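Uncharacterized protein YhfS (PDB 4J8L) is of unknown function but carries pyridoxal 5'-phosphate covalently attached to a lysine and may have cysteine synthase activity. Local coordinates at residues G301-P306 / I315-Y320; Y173-K177 / V307-S311; Q249-R255 / N341-E347; P266-S270 / I282-H286; Q141-Q145 / A274-S278. All coordinates share one frame. Where two conformers were deposited one is given. Residues are numbered along the deposited sequence.

Contact 1 of 5, residues G301-P306 / I315-Y320; sequences GALPYP and IPPLFY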
# COMPACT_ATOMS: atom_id res chain seq x y z
N GLY A 301 -6.20 14.46 20.69
CA GLY A 301 -6.92 13.58 19.78
C GLY A 301 -6.15 12.94 18.63
O GLY A 301 -6.68 12.07 17.93
N ALA A 302 -4.91 13.36 18.41
CA ALA A 302 -4.10 12.73 17.37
C ALA A 302 -3.79 11.30 17.76
O ALA A 302 -3.47 11.02 18.92
CB ALA A 302 -2.81 13.51 17.17
N LEU A 303 -3.86 10.39 16.79
CA LEU A 303 -3.42 9.02 17.03
C LEU A 303 -1.91 9.01 17.24
O LEU A 303 -1.17 9.64 16.50
CB LEU A 303 -3.78 8.12 15.86
CG LEU A 303 -5.26 8.08 15.48
CD1 LEU A 303 -5.48 7.01 14.40
CD2 LEU A 303 -6.12 7.81 16.70
N PRO A 304 -1.44 8.28 18.27
CA PRO A 304 -0.01 8.31 18.58
C PRO A 304 0.81 7.18 17.93
O PRO A 304 2.03 7.23 17.95
CB PRO A 304 0.00 8.14 20.11
CG PRO A 304 -1.19 7.30 20.38
CD PRO A 304 -2.25 7.75 19.38
N TYR A 305 0.13 6.19 17.36
CA TYR A 305 0.81 5.12 16.63
C TYR A 305 -0.21 4.54 15.67
O TYR A 305 -1.41 4.71 15.86
CB TYR A 305 1.35 4.03 17.57
CG TYR A 305 0.40 3.66 18.69
CD1 TYR A 305 -0.66 2.79 18.47
CD2 TYR A 305 0.57 4.19 19.96
CE1 TYR A 305 -1.53 2.46 19.50
CE2 TYR A 305 -0.30 3.88 20.99
CZ TYR A 305 -1.35 3.02 20.76
OH TYR A 305 -2.21 2.70 21.80
N PRO A 306 0.27 3.85 14.63
CA PRO A 306 -0.67 3.31 13.64
C PRO A 306 -1.21 1.94 14.00
O PRO A 306 -0.72 1.27 14.92
CB PRO A 306 0.20 3.19 12.38
CG PRO A 306 1.58 2.89 12.93
CD PRO A 306 1.67 3.74 14.18
N ILE A 315 -9.44 6.95 12.35
CA ILE A 315 -10.23 8.10 11.93
C ILE A 315 -9.56 9.46 12.22
O ILE A 315 -9.40 10.27 11.30
CB ILE A 315 -11.67 7.97 12.49
CG1 ILE A 315 -12.40 6.87 11.69
CG2 ILE A 315 -12.39 9.31 12.43
CD1 ILE A 315 -13.67 6.36 12.33
N PRO A 316 -9.16 9.71 13.48
CA PRO A 316 -8.45 10.97 13.77
C PRO A 316 -7.09 10.98 13.07
O PRO A 316 -6.60 9.92 12.66
CB PRO A 316 -8.26 10.93 15.30
CG PRO A 316 -9.25 9.93 15.80
CD PRO A 316 -9.32 8.90 14.71
N PRO A 317 -6.47 12.15 12.93
CA PRO A 317 -5.19 12.20 12.22
C PRO A 317 -4.09 11.53 13.04
O PRO A 317 -4.11 11.60 14.27
CB PRO A 317 -4.92 13.71 12.11
CG PRO A 317 -5.59 14.29 13.33
CD PRO A 317 -6.86 13.46 13.49
N LEU A 318 -3.14 10.90 12.35
CA LEU A 318 -1.98 10.31 13.00
C LEU A 318 -0.85 11.34 13.01
O LEU A 318 -0.49 11.85 11.96
CB LEU A 318 -1.53 9.07 12.24
CG LEU A 318 -0.19 8.41 12.59
CD1 LEU A 318 -0.27 7.69 13.93
CD2 LEU A 318 0.17 7.43 11.47
N PHE A 319 -0.33 11.65 14.20
CA PHE A 319 0.89 12.46 14.37
C PHE A 319 1.92 11.49 14.93
O PHE A 319 1.74 10.96 16.03
CB PHE A 319 0.68 13.57 15.42
CG PHE A 319 -0.08 14.79 14.93
CD1 PHE A 319 -1.27 14.68 14.22
CD2 PHE A 319 0.38 16.06 15.26
CE1 PHE A 319 -1.97 15.82 13.82
CE2 PHE A 319 -0.30 17.21 14.87
CZ PHE A 319 -1.48 17.09 14.15
N TYR A 320 2.99 11.22 14.17
CA TYR A 320 3.86 10.08 14.43
C TYR A 320 5.32 10.44 14.21
O TYR A 320 5.64 11.41 13.52
CB TYR A 320 3.48 8.93 13.48
CG TYR A 320 3.93 7.54 13.90
CD1 TYR A 320 3.85 7.14 15.23
CD2 TYR A 320 4.40 6.63 12.97
CE1 TYR A 320 4.25 5.86 15.62
CE2 TYR A 320 4.81 5.36 13.34
CZ TYR A 320 4.73 4.98 14.68
OH TYR A 320 5.12 3.71 15.06
O HOH W 1 3.24 9.66 18.29

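Contact 2 of 5, residues Y173-K177 / V307-S311; sequences YAVMK and VGAES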
# COMPACT_ATOMS: atom_id res chain seq x y z
N TYR A 173 -0.64 0.80 0.27
CA TYR A 173 -0.81 2.25 0.43
C TYR A 173 -0.96 2.99 -0.90
O TYR A 173 -1.06 4.21 -0.93
CB TYR A 173 0.33 2.87 1.24
CG TYR A 173 0.39 2.54 2.71
CD1 TYR A 173 -0.75 2.51 3.50
CD2 TYR A 173 1.62 2.31 3.32
CE1 TYR A 173 -0.67 2.23 4.86
CE2 TYR A 173 1.71 2.03 4.66
CZ TYR A 173 0.56 2.00 5.44
OH TYR A 173 0.68 1.73 6.79
N ALA A 174 -0.96 2.25 -2.00
CA ALA A 174 -1.21 2.86 -3.30
C ALA A 174 -2.57 2.46 -3.89
O ALA A 174 -3.11 3.16 -4.75
CB ALA A 174 -0.09 2.50 -4.29
N VAL A 175 -3.10 1.32 -3.46
CA VAL A 175 -4.31 0.77 -4.07
C VAL A 175 -5.49 1.71 -3.86
O VAL A 175 -5.69 2.21 -2.74
CB VAL A 175 -4.64 -0.62 -3.52
CG1 VAL A 175 -5.94 -1.16 -4.14
CG2 VAL A 175 -3.49 -1.58 -3.80
N MSE A 176 -6.24 1.96 -4.93
CA MSE A 176 -7.38 2.89 -4.91
C MSE A 176 -7.00 4.35 -4.68
O MSE A 176 -7.88 5.20 -4.49
CB MSE A 176 -8.45 2.47 -3.89
CG MSE A 176 -9.20 1.21 -4.24
SE MSE A 176 -9.95 1.32 -6.06
CE MSE A 176 -11.50 0.15 -5.82
N LYS A 177 -5.71 4.64 -4.71
CA LYS A 177 -5.24 6.01 -4.51
C LYS A 177 -4.53 6.56 -5.75
O LYS A 177 -4.29 7.77 -5.84
CB LYS A 177 -4.29 6.06 -3.31
CG LYS A 177 -4.97 5.76 -1.98
CD LYS A 177 -4.19 6.44 -0.87
CE LYS A 177 -3.69 5.46 0.13
NZ LYS A 177 -2.62 6.07 0.97
N VAL A 307 -2.23 1.52 13.26
CA VAL A 307 -2.79 0.19 13.38
C VAL A 307 -2.57 -0.56 12.07
O VAL A 307 -1.85 -1.56 12.02
CB VAL A 307 -4.30 0.24 13.72
CG1 VAL A 307 -4.85 -1.17 13.95
CG2 VAL A 307 -4.52 1.13 14.96
N GLY A 308 -3.18 -0.06 11.00
CA GLY A 308 -3.08 -0.67 9.69
C GLY A 308 -1.76 -0.44 8.96
O GLY A 308 -1.08 -1.41 8.62
N ALA A 309 -1.39 0.80 8.67
CA ALA A 309 -2.19 2.00 8.94
C ALA A 309 -3.33 2.14 7.93
O ALA A 309 -3.57 1.25 7.13
CB ALA A 309 -1.31 3.23 8.90
N GLU A 310 -4.03 3.28 8.00
CA GLU A 310 -5.16 3.56 7.10
C GLU A 310 -6.28 2.53 7.20
O GLU A 310 -7.01 2.30 6.23
CB GLU A 310 -4.65 3.78 5.67
CG GLU A 310 -3.58 4.89 5.66
CD GLU A 310 -3.12 5.37 4.29
OE1 GLU A 310 -3.58 4.85 3.26
OE2 GLU A 310 -2.25 6.27 4.27
N SER A 311 -6.43 1.93 8.38
CA SER A 311 -7.47 0.94 8.61
C SER A 311 -8.78 1.63 8.93
O SER A 311 -8.83 2.84 9.15
CB SER A 311 -7.10 0.02 9.77
OG SER A 311 -7.30 0.68 11.01

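Contact 3 of 5, residues Q249-R255 / N341-E347; sequences QAGVSER and NPNRSGE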
# COMPACT_ATOMS: atom_id res chain seq x y z
N GLN A 249 -8.98 12.80 1.47
CA GLN A 249 -7.77 12.95 2.29
C GLN A 249 -6.66 13.63 1.50
O GLN A 249 -5.91 14.46 2.05
CB GLN A 249 -7.27 11.59 2.80
CG GLN A 249 -5.96 11.70 3.59
CD GLN A 249 -5.39 10.35 3.99
OE1 GLN A 249 -6.12 9.43 4.34
NE2 GLN A 249 -4.06 10.24 3.97
N ALA A 250 -6.53 13.28 0.23
CA ALA A 250 -5.49 13.87 -0.61
C ALA A 250 -5.69 15.37 -0.72
O ALA A 250 -4.72 16.14 -0.71
CB ALA A 250 -5.47 13.22 -1.99
N GLY A 251 -6.95 15.79 -0.82
CA GLY A 251 -7.29 17.20 -0.83
C GLY A 251 -6.93 17.90 0.47
O GLY A 251 -6.40 19.02 0.45
N VAL A 252 -7.22 17.25 1.59
CA VAL A 252 -6.85 17.77 2.91
C VAL A 252 -5.34 17.97 3.01
O VAL A 252 -4.87 19.02 3.45
CB VAL A 252 -7.34 16.83 4.03
CG1 VAL A 252 -6.71 17.17 5.37
CG2 VAL A 252 -8.87 16.89 4.13
N SER A 253 -4.57 16.97 2.58
CA SER A 253 -3.12 17.08 2.64
C SER A 253 -2.58 18.23 1.79
O SER A 253 -1.68 18.95 2.22
CB SER A 253 -2.46 15.76 2.26
OG SER A 253 -2.67 14.81 3.29
N GLU A 254 -3.14 18.41 0.59
CA GLU A 254 -2.71 19.52 -0.25
C GLU A 254 -3.08 20.87 0.38
O GLU A 254 -2.28 21.81 0.36
CB GLU A 254 -3.30 19.42 -1.66
CG GLU A 254 -2.79 18.22 -2.47
CD GLU A 254 -1.42 18.44 -3.11
OE1 GLU A 254 -0.78 19.48 -2.85
OE2 GLU A 254 -0.99 17.56 -3.89
N ARG A 255 -4.28 20.97 0.94
CA ARG A 255 -4.68 22.25 1.53
C ARG A 255 -3.86 22.57 2.79
O ARG A 255 -3.48 23.73 3.02
CB ARG A 255 -6.19 22.31 1.80
CG ARG A 255 -7.02 22.37 0.51
CD ARG A 255 -8.50 22.64 0.76
NE ARG A 255 -9.08 21.68 1.69
CZ ARG A 255 -9.55 20.47 1.36
NH1 ARG A 255 -9.52 20.07 0.09
NH2 ARG A 255 -10.04 19.67 2.29
N ASN A 341 -0.45 11.92 9.05
CA ASN A 341 -1.41 11.34 8.11
C ASN A 341 -2.78 11.80 8.56
O ASN A 341 -3.28 11.35 9.60
CB ASN A 341 -1.31 9.82 8.13
CG ASN A 341 -2.15 9.15 7.05
OD1 ASN A 341 -3.18 9.68 6.64
ND2 ASN A 341 -1.70 7.99 6.58
N PRO A 342 -3.40 12.71 7.80
CA PRO A 342 -4.68 13.28 8.24
C PRO A 342 -5.80 12.26 8.43
O PRO A 342 -6.78 12.57 9.10
CB PRO A 342 -5.04 14.23 7.09
CG PRO A 342 -3.71 14.61 6.49
CD PRO A 342 -2.92 13.33 6.55
N ASN A 343 -5.68 11.08 7.83
CA ASN A 343 -6.77 10.11 7.90
C ASN A 343 -8.09 10.78 7.49
O ASN A 343 -8.15 11.39 6.43
CB ASN A 343 -6.83 9.43 9.26
CG ASN A 343 -5.66 8.46 9.48
OD1 ASN A 343 -5.25 7.77 8.55
ND2 ASN A 343 -5.14 8.42 10.70
N ARG A 344 -9.11 10.71 8.34
CA ARG A 344 -10.43 11.22 7.96
C ARG A 344 -10.67 12.67 8.39
O ARG A 344 -11.78 13.20 8.20
CB ARG A 344 -11.55 10.34 8.53
CG ARG A 344 -11.39 8.84 8.29
CD ARG A 344 -11.80 8.41 6.87
NE ARG A 344 -10.88 8.86 5.82
CZ ARG A 344 -9.67 8.36 5.60
NH1 ARG A 344 -8.94 8.84 4.61
NH2 ARG A 344 -9.19 7.40 6.37
N SER A 345 -9.66 13.29 8.98
CA SER A 345 -9.79 14.66 9.49
C SER A 345 -9.62 15.70 8.39
O SER A 345 -9.17 15.40 7.28
CB SER A 345 -8.77 14.92 10.60
OG SER A 345 -7.46 15.00 10.07
N GLY A 346 -9.98 16.94 8.71
CA GLY A 346 -9.78 18.06 7.81
C GLY A 346 -8.55 18.86 8.22
O GLY A 346 -7.98 18.66 9.29
N GLU A 347 -8.14 19.76 7.34
CA GLU A 347 -6.89 20.47 7.54
C GLU A 347 -6.98 21.44 8.71
O GLU A 347 -5.99 21.69 9.40
CB GLU A 347 -6.46 21.20 6.26
CG GLU A 347 -7.42 22.29 5.78
CD GLU A 347 -8.54 21.78 4.89
OE1 GLU A 347 -8.79 20.55 4.84
OE2 GLU A 347 -9.17 22.62 4.22
O HOH W 2 -6.05 7.21 5.91

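Contact 4 of 5, residues P266-S270 / I282-H286; sequences PEVKS and IVEFH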
# COMPACT_ATOMS: atom_id res chain seq x y z
N PRO A 266 4.08 29.71 12.59
CA PRO A 266 5.42 30.32 12.57
C PRO A 266 6.52 29.38 13.07
O PRO A 266 7.66 29.48 12.62
CB PRO A 266 5.27 31.50 13.53
CG PRO A 266 3.83 31.85 13.47
CD PRO A 266 3.11 30.54 13.32
N GLU A 267 6.18 28.48 13.99
CA GLU A 267 7.16 27.57 14.57
C GLU A 267 7.57 26.45 13.60
O GLU A 267 8.50 25.70 13.89
CB GLU A 267 6.64 26.98 15.89
CG GLU A 267 6.42 27.99 17.01
CD GLU A 267 5.05 28.67 16.95
OE1 GLU A 267 4.25 28.39 16.03
OE2 GLU A 267 4.78 29.50 17.84
N VAL A 268 6.88 26.35 12.47
CA VAL A 268 7.24 25.36 11.44
C VAL A 268 8.28 25.91 10.47
O VAL A 268 8.11 26.99 9.88
CB VAL A 268 5.99 24.87 10.66
CG1 VAL A 268 6.40 24.07 9.42
CG2 VAL A 268 5.12 24.04 11.57
N LYS A 269 9.37 25.17 10.31
CA LYS A 269 10.48 25.55 9.43
C LYS A 269 10.23 25.09 7.98
O LYS A 269 10.52 25.80 7.03
CB LYS A 269 11.78 24.95 9.97
CG LYS A 269 13.03 25.22 9.13
CD LYS A 269 14.27 24.66 9.83
CE LYS A 269 15.54 25.00 9.08
NZ LYS A 269 16.77 24.69 9.88
N SER A 270 9.71 23.88 7.82
CA SER A 270 9.45 23.38 6.47
C SER A 270 8.36 22.34 6.50
O SER A 270 8.11 21.72 7.53
CB SER A 270 10.72 22.79 5.84
OG SER A 270 11.08 21.57 6.46
N ILE A 282 5.29 15.71 5.93
CA ILE A 282 6.43 15.76 6.83
C ILE A 282 6.62 17.19 7.28
O ILE A 282 6.84 18.09 6.47
CB ILE A 282 7.71 15.26 6.16
CG1 ILE A 282 7.57 13.77 5.85
CG2 ILE A 282 8.91 15.51 7.06
CD1 ILE A 282 8.45 13.32 4.75
N VAL A 283 6.51 17.40 8.59
CA VAL A 283 6.55 18.75 9.15
C VAL A 283 7.76 18.91 10.04
O VAL A 283 7.95 18.15 10.98
CB VAL A 283 5.29 19.03 9.96
CG1 VAL A 283 5.32 20.43 10.53
CG2 VAL A 283 4.04 18.85 9.07
N GLU A 284 8.59 19.91 9.73
CA GLU A 284 9.82 20.17 10.47
C GLU A 284 9.68 21.49 11.21
O GLU A 284 9.22 22.48 10.64
CB GLU A 284 11.02 20.22 9.52
CG GLU A 284 12.37 20.45 10.20
CD GLU A 284 13.43 20.92 9.23
OE1 GLU A 284 13.08 21.54 8.21
OE2 GLU A 284 14.63 20.69 9.50
N PHE A 285 10.10 21.50 12.47
CA PHE A 285 10.05 22.70 13.30
C PHE A 285 11.41 23.39 13.37
O PHE A 285 12.44 22.77 13.14
CB PHE A 285 9.57 22.33 14.71
CG PHE A 285 8.26 21.59 14.70
CD1 PHE A 285 7.07 22.25 14.45
CD2 PHE A 285 8.23 20.22 14.92
CE1 PHE A 285 5.85 21.55 14.42
CE2 PHE A 285 7.03 19.52 14.89
CZ PHE A 285 5.84 20.19 14.64
N HIS A 286 11.40 24.68 13.69
CA HIS A 286 12.64 25.44 13.83
C HIS A 286 13.44 24.96 15.03
O HIS A 286 14.67 24.94 15.01
CB HIS A 286 12.33 26.93 14.02
CG HIS A 286 11.91 27.62 12.76
ND1 HIS A 286 12.79 27.94 11.75
CD2 HIS A 286 10.69 28.09 12.37
CE1 HIS A 286 12.14 28.56 10.78
NE2 HIS A 286 10.87 28.66 11.13
O HOH W 3 16.44 25.63 12.97
O HOH W 4 9.67 18.99 5.90

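Contact 5 of 5, residues Q141-Q145 / A274-S278; sequences QHTRQ and ANAQS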
# COMPACT_ATOMS: atom_id res chain seq x y z
N GLN A 141 8.51 -2.15 -5.42
CA GLN A 141 7.61 -1.48 -4.48
C GLN A 141 6.96 -0.29 -5.15
O GLN A 141 7.63 0.51 -5.81
CB GLN A 141 8.35 -1.06 -3.20
CG GLN A 141 7.42 -0.47 -2.15
CD GLN A 141 8.06 -0.31 -0.79
OE1 GLN A 141 8.93 -1.09 -0.40
NE2 GLN A 141 7.63 0.71 -0.05
N HIS A 142 5.65 -0.16 -4.97
CA HIS A 142 4.91 0.94 -5.57
C HIS A 142 5.17 2.27 -4.84
O HIS A 142 5.57 3.26 -5.45
CB HIS A 142 3.41 0.60 -5.59
CG HIS A 142 2.61 1.44 -6.55
ND1 HIS A 142 1.46 0.99 -7.16
CD2 HIS A 142 2.80 2.71 -6.99
CE1 HIS A 142 0.98 1.94 -7.94
NE2 HIS A 142 1.77 2.99 -7.85
N THR A 143 4.95 2.28 -3.52
CA THR A 143 5.25 3.48 -2.75
C THR A 143 6.76 3.73 -2.68
O THR A 143 7.55 2.83 -2.96
CB THR A 143 4.70 3.41 -1.31
OG1 THR A 143 5.18 2.22 -0.67
CG2 THR A 143 3.18 3.41 -1.33
N ARG A 144 7.12 4.94 -2.30
CA ARG A 144 8.52 5.35 -2.25
C ARG A 144 9.27 4.82 -1.02
O ARG A 144 8.83 5.00 0.12
CB ARG A 144 8.61 6.88 -2.28
CG ARG A 144 7.94 7.54 -3.48
CD ARG A 144 8.45 6.96 -4.79
NE ARG A 144 7.99 7.72 -5.95
CZ ARG A 144 8.14 7.33 -7.22
NH1 ARG A 144 8.72 6.17 -7.50
NH2 ARG A 144 7.71 8.10 -8.21
N GLN A 145 10.43 4.22 -1.26
CA GLN A 145 11.24 3.66 -0.19
C GLN A 145 12.23 4.66 0.38
O GLN A 145 12.74 4.49 1.49
CB GLN A 145 12.01 2.45 -0.72
CG GLN A 145 11.11 1.30 -1.13
CD GLN A 145 11.80 0.36 -2.08
OE1 GLN A 145 11.67 0.49 -3.30
NE2 GLN A 145 12.56 -0.60 -1.54
N ALA A 274 5.17 13.76 1.13
CA ALA A 274 6.05 12.69 0.69
C ALA A 274 5.36 11.34 0.83
O ALA A 274 4.50 11.17 1.69
CB ALA A 274 7.32 12.70 1.50
N ASN A 275 5.75 10.39 -0.00
CA ASN A 275 5.37 9.01 0.23
C ASN A 275 6.36 8.40 1.22
O ASN A 275 7.47 8.01 0.86
CB ASN A 275 5.34 8.22 -1.07
CG ASN A 275 3.97 8.24 -1.70
OD1 ASN A 275 3.64 9.15 -2.47
ND2 ASN A 275 3.15 7.25 -1.38
N ALA A 276 5.94 8.35 2.48
CA ALA A 276 6.83 7.92 3.56
C ALA A 276 6.14 6.97 4.55
O ALA A 276 5.97 7.31 5.71
CB ALA A 276 7.37 9.15 4.30
N GLN A 277 5.73 5.78 4.11
CA GLN A 277 5.82 5.36 2.72
C GLN A 277 4.48 5.65 2.03
O GLN A 277 4.43 5.81 0.82
CB GLN A 277 6.19 3.88 2.62
CG GLN A 277 7.55 3.59 3.27
CD GLN A 277 8.09 2.22 2.92
OE1 GLN A 277 7.34 1.25 2.81
NE2 GLN A 277 9.41 2.12 2.76
N SER A 278 3.42 5.74 2.82
CA SER A 278 2.15 6.23 2.30
C SER A 278 2.28 7.74 2.14
O SER A 278 3.15 8.35 2.76
CB SER A 278 0.99 5.89 3.24
OG SER A 278 -0.27 6.17 2.61
O HOH W 5 10.46 -0.61 1.85

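Contact 1 of 5, residues G301-P306 / I315-Y320
Leu303 forms the apolar centre, with its CA-to-CB bond directed at the other segment and 93 Å² covered by it. Leu303 CD2 lies 3.9 Å from Pro316 CG, and Leu303 CB lies 4.0 Å from Leu318 CD1. To one side Ala302 CB reaches within 3.5 Å of Phe319 CD1. Further along, Pro306 packs on Tyr320 in a CH-pi contact: Pro306 CD sits 3.7 Å from the centroid of the Tyr320 ring and only 24° off the ring normal, hence over its face. The backbones meet in a single beta bridge between Leu303 and Leu318, whose CA atoms are 4.5 Å apart. Two hydrogen bonds define it: Leu303 N to Pro317 O (2.8 Å, 152°) and Phe319 N to Leu303 O (3.2 Å, 149°). The end-to-end directions of the segments lie 74° apart, and the pairing stops at this single bridge. Water 1 instead occupies the widening gap, 2.7 Å from Pro304 O and 3.0 Å from Phe319 O. At the start, Gly301 is the C-prime residue of the Schellman motif ending helix 290-299; its phi of 102° suits glycine. Strand 318-320 is an outer strand of the four-stranded antiparallel sheet, next to strand 337-341, and Phe319 packs against helices 290-299 and 347-360.

Contact 2 of 5, residues Y173-K177 / V307-S311
Residues 307-311 start with two backbone amides, of Val307 and Gly308, that hydrogen-bond to the carboxylate of Glu314. The peptide between Gly308 and Ala309 is cis. Directly after it, Ala309 N donates a hydrogen bond to Tyr173 OH at 2.9 Å (angle 151°), and the methyl group stays close to the phenol, with Ala309 CB 4.1 Å from Tyr173 CZ. Tyr173 thus reaches the loop with the end of its ring, although its CA-to-CB bond runs sideways. Glu310 follows with positive phi (59°) and directs its CA-to-CB bond toward residues 173-177, and its carboxylate meets Lys177. Lys177 NZ forms a salt bridge to Glu310 OE1 at 2.8 Å. A weak hydrogen bond of 3.1 Å ties Lys177 NZ to Tyr173 O. The other carboxylate oxygen, Glu310 OE2, accepts from Ser278 and Asn341. Ser311 turns back to Glu314. With 129 residues between the segments, these bonds join the loop after strand 167-170 of the large mixed sheet to the loop between helix 290-299 and strand 318-320. The chemistry implies a polar connection: with only 189 Å² buried, a charge pair and one well-directed amide-to-phenol bond, rather than apolar packing, define how these two parts meet.

Contact 3 of 5, residues Q249-R255 / N341-E347
An asparagine takes the position usually given to glycine in a type II' beta turn: Asn343, with phi/psi of 51/-125°, follows Pro342 in the turn that runs to Ser345. Two bonds to one carbonyl close it, Ser345 N to Pro342 O at 3.0 Å and Ser345 OG to Pro342 O at 2.7 Å. An Asx turn overlaps its start, since Asn341 OD1 accepts from Asn343 N at 3.1 Å. This connection leads from strand 337-341 to the N-cap, Gly346, of helix 347-360, and it lies along helix 229-261. Val252 of that helix fills the hollow of the connection: Val252 CG1 is 3.8 Å from Pro342 CB, while Val252 CG2 is 3.5 Å from Ser345 O. Polar pairs form at both ends. Near Asn343, Gln249 OE1 accepts from Arg344 NH1 (2.9 Å, 131°), and water 2 accepts from Arg344 NH2 at 3.2 Å while lying 2.7 Å from Gln249 OE1. Asn341 ND2 and Asn343 ND2 turn to Glu310 and Pro316. Six residues beyond Gln249, a two-pronged salt bridge forms: Arg255 NE donates almost linearly to Glu347 OE2 (2.7 Å, 172°), and Arg255 NH2 reaches Glu347 OE1 at 3.0 Å.

Contact 4 of 5, residues P266-S270 / I282-H286
Ser270 OG donates to Glu284 OE1 at 2.7 Å, a side-chain bond beside a classic beta bulge in the hairpin of strands 268-275 and 279-285. The bulge is evident from one carbonyl taking two amides: Lys269 N lies 2.7 Å and Ser270 N 3.2 Å from Glu284 O. Glu284 N returns a straight bond to Ser270 O (2.9 Å, 173°), and His286 N to Glu267 O (3.1 Å) continues the pairing. The register accordingly differs by one between the pairs Val268-Phe285 and Ser270-Glu284; the axes of the short strands lie at 121°. Val268 packs where the chains come closest, with Val268 CG2 3.8 Å from Val283 CG1 and 3.9 Å from Phe285 CE1. Phe285 also meets helix 347-360, so this side of the hairpin joins the core while Lys269 and His286 stay exposed. Water 3 links Lys269 NZ to His286 O. Lys269 CB sits 3.7 Å from the centroid of the His286 ring, 13° off its normal.

Contact 5 of 5, residues Q141-Q145 / A274-S278
Gln141 ends strand 137-141 of the large mixed sheet and directs its side chain at Gln277. Gln141 NE2 makes a good bond to Thr143 OG1 (2.9 Å, 162°) and a weak one to Gln277 OE1 (2.9 Å, 138°); water 5 bridges Gln141 OE1 (2.8 Å) and Gln277 NE2 (3.1 Å), so the two amides are linked twice. Thr143 faces the same turn, its CB 3.2 Å from Gln277 O, the carbonyl that Asn275 ND2 holds at 2.9 Å. At Arg144 the aliphatic part does the packing: Arg144 CG is 3.6 Å from Asn275 CB. The guanidinium leads away to Phe4 O and Tyr151, with a cation-pi contact to the latter. Gln145 touches only lightly, its CA 3.8 Å from Gln277 NE2, and its own amide goes to Pro99. The opposite segment is the tip of the hairpin of strands 268-275 and 279-285, bent by a cis peptide before Gln277 and a bond from Ala276 N to Ser278 O (2.8 Å). This buried contact therefore places the hairpin tip against the loop after strand 137-141, held by packing, one weak amide-amide hydrogen bond and a water bridge: no backbone-to-backbone hydrogen bond crosses it.

From the N terminus, 141-145 and 173-177 come first, both in loops after parallel strands of the large sheet. Contact 5 closes at the hairpin tip 274-278 and contact 2 at 307-311, so their long loops cross; Ser278 and Glu310 bond to each other where they meet. Helix 229-261 opens contact 3, which closes last, at 341-347, and crosses both. Inside its loop nest contact 4, within the hairpin, and then contact 1, in series. Contact 4 also nests within contact 2 and crosses contact 5, whereas contact 1 crosses contact 2. Contacts 1, 3 and 4 lie within or beside the four-stranded sheet and its helices; contacts 2 and 5 join that region to the large sheet.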